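Local coordinates for endoglucanase (Humicola insolens, PDB 1DYS), which hydrolyses internal beta-1,4-glucosidic bonds in cellulose, acting as a family 6 endoglucanase in the breakdown of plant biomass, at residues 60-65 with 81-86; 122-127 with 132-137. One frame throughout, in Å; residues are numbered along the deposited sequence.

Overall arrangement
Starting from the N terminus, the chain enters helix 60-74, turns back and returns as strand 79-85; contact 1 closes the loop by laying the early part of the helix on the strand. The chain then runs through helix 108-126 and a short connection into strand 132-136, where contact 2 closes a much tighter loop. The two loops follow in series, neither enclosing nor crossing the other. Their strands are parallel neighbours in the central sheet, and both helices lie over it. Side by side, the helices are joined by Ile62 packing on Leu124 and by a salt bridge from Asp63 OD2 to Lys123 NZ (2.6 Å).

Contact 1: residues 60-65 with 81-86; sequences RDIDVA and VGLVLY
Val81 and Leu83 pack against Ala65 and Ile62 in the beta-alpha-beta unit formed by strand 51-53, helix 60-74 and strand 79-85, one of the repeating crossovers of the alpha/beta barrel of family 6 glycoside hydrolases. Helix and strand run almost exactly antiparallel, at 172°, with their axes 9.9 Å apart. The contact between them is made by aliphatic side chains alone, and no hydrogen bond crosses it.

Val81 comes first, and its CB faces the helix. CG1 stands opposite the backbone N (chi1 175°), which brings it up against Ala65 CB at 3.8 Å. The short side chain of Ala65 lets the helix come close here, the two CA atoms of Val81 and Ala65 being 6.9 Å apart. Gly82, next along, pairs through its backbone with Tyr51 of strand 51-53.

Leu83 turns toward the helix again and divides its two methyls between two helix residues. CD2 reaches Ala65 CB at 4.2 Å, so that this one methyl of the helix rests on both Val81 and Leu83. CD1 goes to Ile62, whose side chain lies across that of Leu83 at about a right angle. There Leu83 CD1 sits against both arms of Ile62, 4.1 Å from CG2 and 4.2 Å from CG1. Phe132 packs against both Val81 and Leu83 from the next strand, and Leu124 closes over Leu83 and Ile62 from helix 108-126.

Past Leu83 the strand leaves the helix and leads toward the catalytic site: Tyr86 OH hydrogen-bonds to OD2 of Asp92, assigned as a proton donor.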
loop_
_atom_site.group_PDB
_atom_site.type_symbol
_atom_site.label_atom_id
_atom_site.label_comp_id
_atom_site.label_asym_id
_atom_site.label_seq_id
_atom_site.Cartn_x
_atom_site.Cartn_y
_atom_site.Cartn_z
ATOM N N ARG A 60 -9.908 -9.516 9.123
ATOM C CA ARG A 60 -9.770 -10.961 9.266
ATOM C C ARG A 60 -8.642 -11.316 10.210
ATOM O O ARG A 60 -8.727 -12.334 10.886
ATOM C CB ARG A 60 -9.559 -11.667 7.919
ATOM C CG ARG A 60 -8.205 -11.436 7.265
ATOM C CD ARG A 60 -8.179 -11.830 5.779
ATOM N NE ARG A 60 -9.214 -11.165 5.032
ATOM C CZ ARG A 60 -10.007 -11.372 4.001
ATOM N NH1 ARG A 60 -10.023 -12.490 3.280
ATOM N NH2 ARG A 60 -10.857 -10.387 3.691
ATOM N N ASP A 61 -7.589 -10.462 10.330
ATOM C CA ASP A 61 -6.527 -10.724 11.289
ATOM C C ASP A 61 -7.029 -10.636 12.731
ATOM O O ASP A 61 -6.384 -11.210 13.612
ATOM C CB ASP A 61 -5.307 -9.823 11.082
ATOM C CG ASP A 61 -4.362 -10.415 10.048
ATOM O OD1 ASP A 61 -4.581 -11.562 9.608
ATOM O OD2 ASP A 61 -3.373 -9.743 9.637
ATOM N N ILE A 62 -8.171 -9.946 13.002
ATOM C CA ILE A 62 -8.671 -9.975 14.378
ATOM C C ILE A 62 -9.144 -11.389 14.727
ATOM O O ILE A 62 -8.898 -11.912 15.832
ATOM C CB ILE A 62 -9.822 -8.967 14.556
ATOM C CG1 ILE A 62 -9.323 -7.546 14.298
ATOM C CG2 ILE A 62 -10.376 -8.991 15.976
ATOM C CD1 ILE A 62 -10.459 -6.528 14.344
ATOM N N ASP A 63 -9.807 -12.052 13.776
ATOM C CA ASP A 63 -10.229 -13.441 13.992
ATOM C C ASP A 63 -9.004 -14.322 14.237
ATOM O O ASP A 63 -9.015 -15.178 15.142
ATOM C CB ASP A 63 -11.106 -13.942 12.841
ATOM C CG ASP A 63 -12.333 -13.069 12.651
ATOM O OD1 ASP A 63 -13.038 -12.713 13.616
ATOM O OD2 ASP A 63 -12.663 -12.673 11.507
ATOM N N VAL A 64 -7.947 -14.092 13.447
ATOM C CA VAL A 64 -6.704 -14.824 13.638
ATOM C C VAL A 64 -6.165 -14.615 15.060
ATOM O O VAL A 64 -5.808 -15.592 15.744
ATOM C CB VAL A 64 -5.607 -14.451 12.623
ATOM C CG1 VAL A 64 -4.341 -15.261 12.919
ATOM C CG2 VAL A 64 -6.090 -14.718 11.209
ATOM N N ALA A 65 -6.087 -13.353 15.501
ATOM C CA ALA A 65 -5.564 -13.060 16.840
ATOM C C ALA A 65 -6.406 -13.726 17.932
ATOM O O ALA A 65 -5.915 -14.298 18.919
ATOM C CB ALA A 65 -5.442 -11.543 17.072
ATOM N N VAL A 81 -4.296 -9.652 23.983
ATOM C CA VAL A 81 -4.042 -9.429 22.551
ATOM C C VAL A 81 -3.846 -7.958 22.197
ATOM O O VAL A 81 -4.709 -7.177 22.572
ATOM C CB VAL A 81 -5.307 -9.911 21.790
ATOM C CG1 VAL A 81 -5.204 -9.610 20.295
ATOM C CG2 VAL A 81 -5.512 -11.396 22.043
ATOM N N GLY A 82 -2.759 -7.596 21.520
ATOM C CA GLY A 82 -2.595 -6.186 21.124
ATOM C C GLY A 82 -3.099 -6.073 19.676
ATOM O O GLY A 82 -2.652 -6.832 18.815
ATOM N N LEU A 83 -3.964 -5.062 19.470
ATOM C CA LEU A 83 -4.475 -4.783 18.114
ATOM C C LEU A 83 -4.215 -3.302 17.806
ATOM O O LEU A 83 -4.414 -2.472 18.696
ATOM C CB LEU A 83 -5.984 -5.015 17.978
ATOM C CG LEU A 83 -6.431 -6.467 18.203
ATOM C CD1 LEU A 83 -7.968 -6.510 18.111
ATOM C CD2 LEU A 83 -5.780 -7.392 17.209
ATOM N N VAL A 84 -3.875 -2.995 16.556
ATOM C CA VAL A 84 -3.666 -1.582 16.180
ATOM C C VAL A 84 -4.858 -1.210 15.273
ATOM O O VAL A 84 -5.060 -1.890 14.287
ATOM C CB VAL A 84 -2.365 -1.363 15.393
ATOM C CG1 VAL A 84 -2.148 0.149 15.247
ATOM C CG2 VAL A 84 -1.167 -1.952 16.153
ATOM N N LEU A 85 -5.667 -0.264 15.726
ATOM C CA LEU A 85 -6.841 0.175 14.943
ATOM C C LEU A 85 -6.298 1.360 14.161
ATOM O O LEU A 85 -5.984 2.415 14.744
ATOM C CB LEU A 85 -7.945 0.546 15.945
ATOM C CG LEU A 85 -9.307 0.851 15.325
ATOM C CD1 LEU A 85 -10.399 0.458 16.307
ATOM C CD2 LEU A 85 -9.395 2.316 14.940
ATOM N N TYR A 86 -6.139 1.149 12.850
ATOM C CA TYR A 86 -5.432 2.135 12.032
ATOM C C TYR A 86 -6.003 2.236 10.624
ATOM O O TYR A 86 -5.439 1.636 9.718
ATOM C CB TYR A 86 -3.941 1.741 11.992
ATOM C CG TYR A 86 -2.970 2.560 11.217
ATOM C CD1 TYR A 86 -2.856 3.939 11.363
ATOM C CD2 TYR A 86 -2.099 1.971 10.285
ATOM C CE1 TYR A 86 -1.917 4.708 10.676
ATOM C CE2 TYR A 86 -1.182 2.706 9.575
ATOM C CZ TYR A 86 -1.090 4.076 9.765
ATOM O OH TYR A 86 -0.155 4.789 9.040
#

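Contact 2: residues 122-127 with 132-137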
loop_
_atom_site.group_PDB
_atom_site.type_symbol
_atom_site.label_atom_id
_atom_site.label_comp_id
_atom_site.label_asym_id
_atom_site.label_seq_id
_atom_site.Cartn_x
_atom_site.Cartn_y
_atom_site.Cartn_z
ATOM N N GLN A 122 -17.699 -5.407 16.744
ATOM C CA GLN A 122 -18.499 -6.633 16.815
ATOM C C GLN A 122 -17.618 -7.807 17.208
ATOM O O GLN A 122 -17.979 -8.607 18.084
ATOM C CB GLN A 122 -19.149 -6.914 15.449
ATOM C CG GLN A 122 -19.917 -8.238 15.383
ATOM C CD GLN A 122 -20.443 -8.479 13.977
ATOM O OE1 GLN A 122 -20.394 -7.627 13.083
ATOM N NE2 GLN A 122 -20.979 -9.673 13.741
ATOM N N LYS A 123 -16.465 -7.936 16.527
ATOM C CA LYS A 123 -15.567 -9.047 16.814
ATOM C C LYS A 123 -15.003 -9.013 18.224
ATOM O O LYS A 123 -14.940 -10.042 18.899
ATOM C CB LYS A 123 -14.361 -8.909 15.841
ATOM C CG LYS A 123 -14.784 -9.390 14.444
ATOM C CD LYS A 123 -13.550 -9.229 13.539
ATOM C CE LYS A 123 -13.945 -9.387 12.065
ATOM N NZ LYS A 123 -14.449 -10.741 11.767
ATOM N N LEU A 124 -14.657 -7.823 18.730
ATOM C CA LEU A 124 -14.120 -7.779 20.098
ATOM C C LEU A 124 -15.222 -7.971 21.141
ATOM O O LEU A 124 -14.944 -8.647 22.134
ATOM C CB LEU A 124 -13.377 -6.464 20.346
ATOM C CG LEU A 124 -11.886 -6.455 19.984
ATOM C CD1 LEU A 124 -11.663 -6.740 18.503
ATOM C CD2 LEU A 124 -11.342 -5.063 20.276
ATOM N N LYS A 125 -16.409 -7.410 20.929
ATOM C CA LYS A 125 -17.470 -7.567 21.948
ATOM C C LYS A 125 -17.951 -9.004 21.957
ATOM O O LYS A 125 -18.377 -9.482 23.020
ATOM C CB LYS A 125 -18.614 -6.574 21.700
ATOM C CG LYS A 125 -18.232 -5.139 22.059
ATOM C CD LYS A 125 -19.353 -4.139 21.757
ATOM C CE LYS A 125 -18.918 -2.771 22.263
ATOM N NZ LYS A 125 -19.872 -1.703 21.928
ATOM N N ALA A 126 -17.863 -9.731 20.847
ATOM C CA ALA A 126 -18.265 -11.156 20.861
ATOM C C ALA A 126 -17.260 -11.974 21.641
ATOM O O ALA A 126 -17.618 -12.936 22.335
ATOM C CB ALA A 126 -18.403 -11.664 19.435
ATOM N N ALA A 127 -15.981 -11.582 21.599
ATOM C CA ALA A 127 -14.953 -12.361 22.294
ATOM C C ALA A 127 -14.728 -11.832 23.691
ATOM O O ALA A 127 -13.641 -11.388 24.093
ATOM C CB ALA A 127 -13.657 -12.332 21.462
ATOM N N PHE A 132 -8.244 -7.449 25.468
ATOM C CA PHE A 132 -7.636 -6.742 24.355
ATOM C C PHE A 132 -7.041 -5.408 24.774
ATOM O O PHE A 132 -7.621 -4.655 25.560
ATOM C CB PHE A 132 -8.713 -6.403 23.290
ATOM C CG PHE A 132 -9.353 -7.579 22.612
ATOM C CD1 PHE A 132 -8.807 -8.224 21.512
ATOM C CD2 PHE A 132 -10.515 -8.127 23.156
ATOM C CE1 PHE A 132 -9.416 -9.306 20.946
ATOM C CE2 PHE A 132 -11.105 -9.248 22.605
ATOM C CZ PHE A 132 -10.587 -9.840 21.465
ATOM N N ALA A 133 -5.866 -5.117 24.214
ATOM C CA ALA A 133 -5.283 -3.795 24.304
ATOM C C ALA A 133 -5.303 -3.206 22.872
ATOM O O ALA A 133 -4.699 -3.811 21.989
ATOM C CB ALA A 133 -3.829 -3.737 24.736
ATOM N N VAL A 134 -6.079 -2.149 22.711
ATOM C CA VAL A 134 -6.219 -1.608 21.353
ATOM C C VAL A 134 -5.570 -0.250 21.312
ATOM O O VAL A 134 -5.904 0.694 22.009
ATOM C CB VAL A 134 -7.711 -1.482 20.945
ATOM C CG1 VAL A 134 -7.831 -0.832 19.571
ATOM C CG2 VAL A 134 -8.387 -2.837 20.996
ATOM N N ILE A 135 -4.605 -0.081 20.394
ATOM C CA ILE A 135 -3.957 1.156 20.130
ATOM C C ILE A 135 -4.788 1.854 19.052
ATOM O O ILE A 135 -5.056 1.291 17.995
ATOM C CB ILE A 135 -2.497 0.986 19.706
ATOM C CG1 ILE A 135 -1.722 0.586 20.969
ATOM C CG2 ILE A 135 -1.986 2.258 19.039
ATOM C CD1 ILE A 135 -0.221 0.408 20.726
ATOM N N LEU A 136 -5.172 3.076 19.414
ATOM C CA LEU A 136 -6.012 3.795 18.489
ATOM C C LEU A 136 -5.240 4.821 17.670
ATOM O O LEU A 136 -4.736 5.840 18.099
ATOM C CB LEU A 136 -7.124 4.571 19.197
ATOM C CG LEU A 136 -8.035 3.736 20.092
ATOM C CD1 LEU A 136 -8.723 4.678 21.062
ATOM C CD2 LEU A 136 -9.007 2.942 19.234
ATOM N N GLU A 137 -5.281 4.584 16.367
ATOM C CA GLU A 137 -4.815 5.434 15.299
ATOM C C GLU A 137 -3.497 6.154 15.487
ATOM O O GLU A 137 -3.342 7.364 15.763
ATOM C CB GLU A 137 -5.922 6.486 15.008
ATOM C CG GLU A 137 -7.230 5.884 14.494
ATOM C CD GLU A 137 -7.125 5.265 13.086
ATOM O OE1 GLU A 137 -6.118 5.505 12.399
ATOM O OE2 GLU A 137 -8.105 4.634 12.688
#
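Leu124 sits squarely over one face of the Phe132 ring, where helix 108-126 covers strand 132-136 in the alpha/beta barrel. Its CG lies 3.6 Å from the ring centroid and only 2° off the normal, and the methine hydrogen points at the middle of the ring, a well-centred CH-pi contact. All six ring carbons are therefore almost equally far from CG.

The conformations of both side chains make this fit. In Phe132, CG is turned opposite the carbonyl carbon (chi1 -65°), sending the ring out to the helix, and chi2 of -84° presents a face to Leu124. Leu124 has its first torsion turned some way past the usual staggered position, and its methyls diverge, CD1 toward Phe132 CE1 and CD2 toward Val134 CG2, which it meets at 3.8 Å.

Ala127, just beyond the helix, borders the same ring at its rim. Its CB lies in the ring plane, 4.0 Å from Phe132 CZ, and its carbonyl O comes within 3.6 Å of Phe132 CE2. A leucine in place of Phe132 has no flat face, and Leu124 CG would probably be left without its CH-pi partner and Ala127 without its edge contact.

Around this pair, Ile66 touches Phe132 from helix 60-74, and Ile175 touches Leu124 from strand 175-180. The contact is apolar, with one centred CH-pi contact and no hydrogen bond between the two segments, so shape and not polar pairing matches helix and strand here.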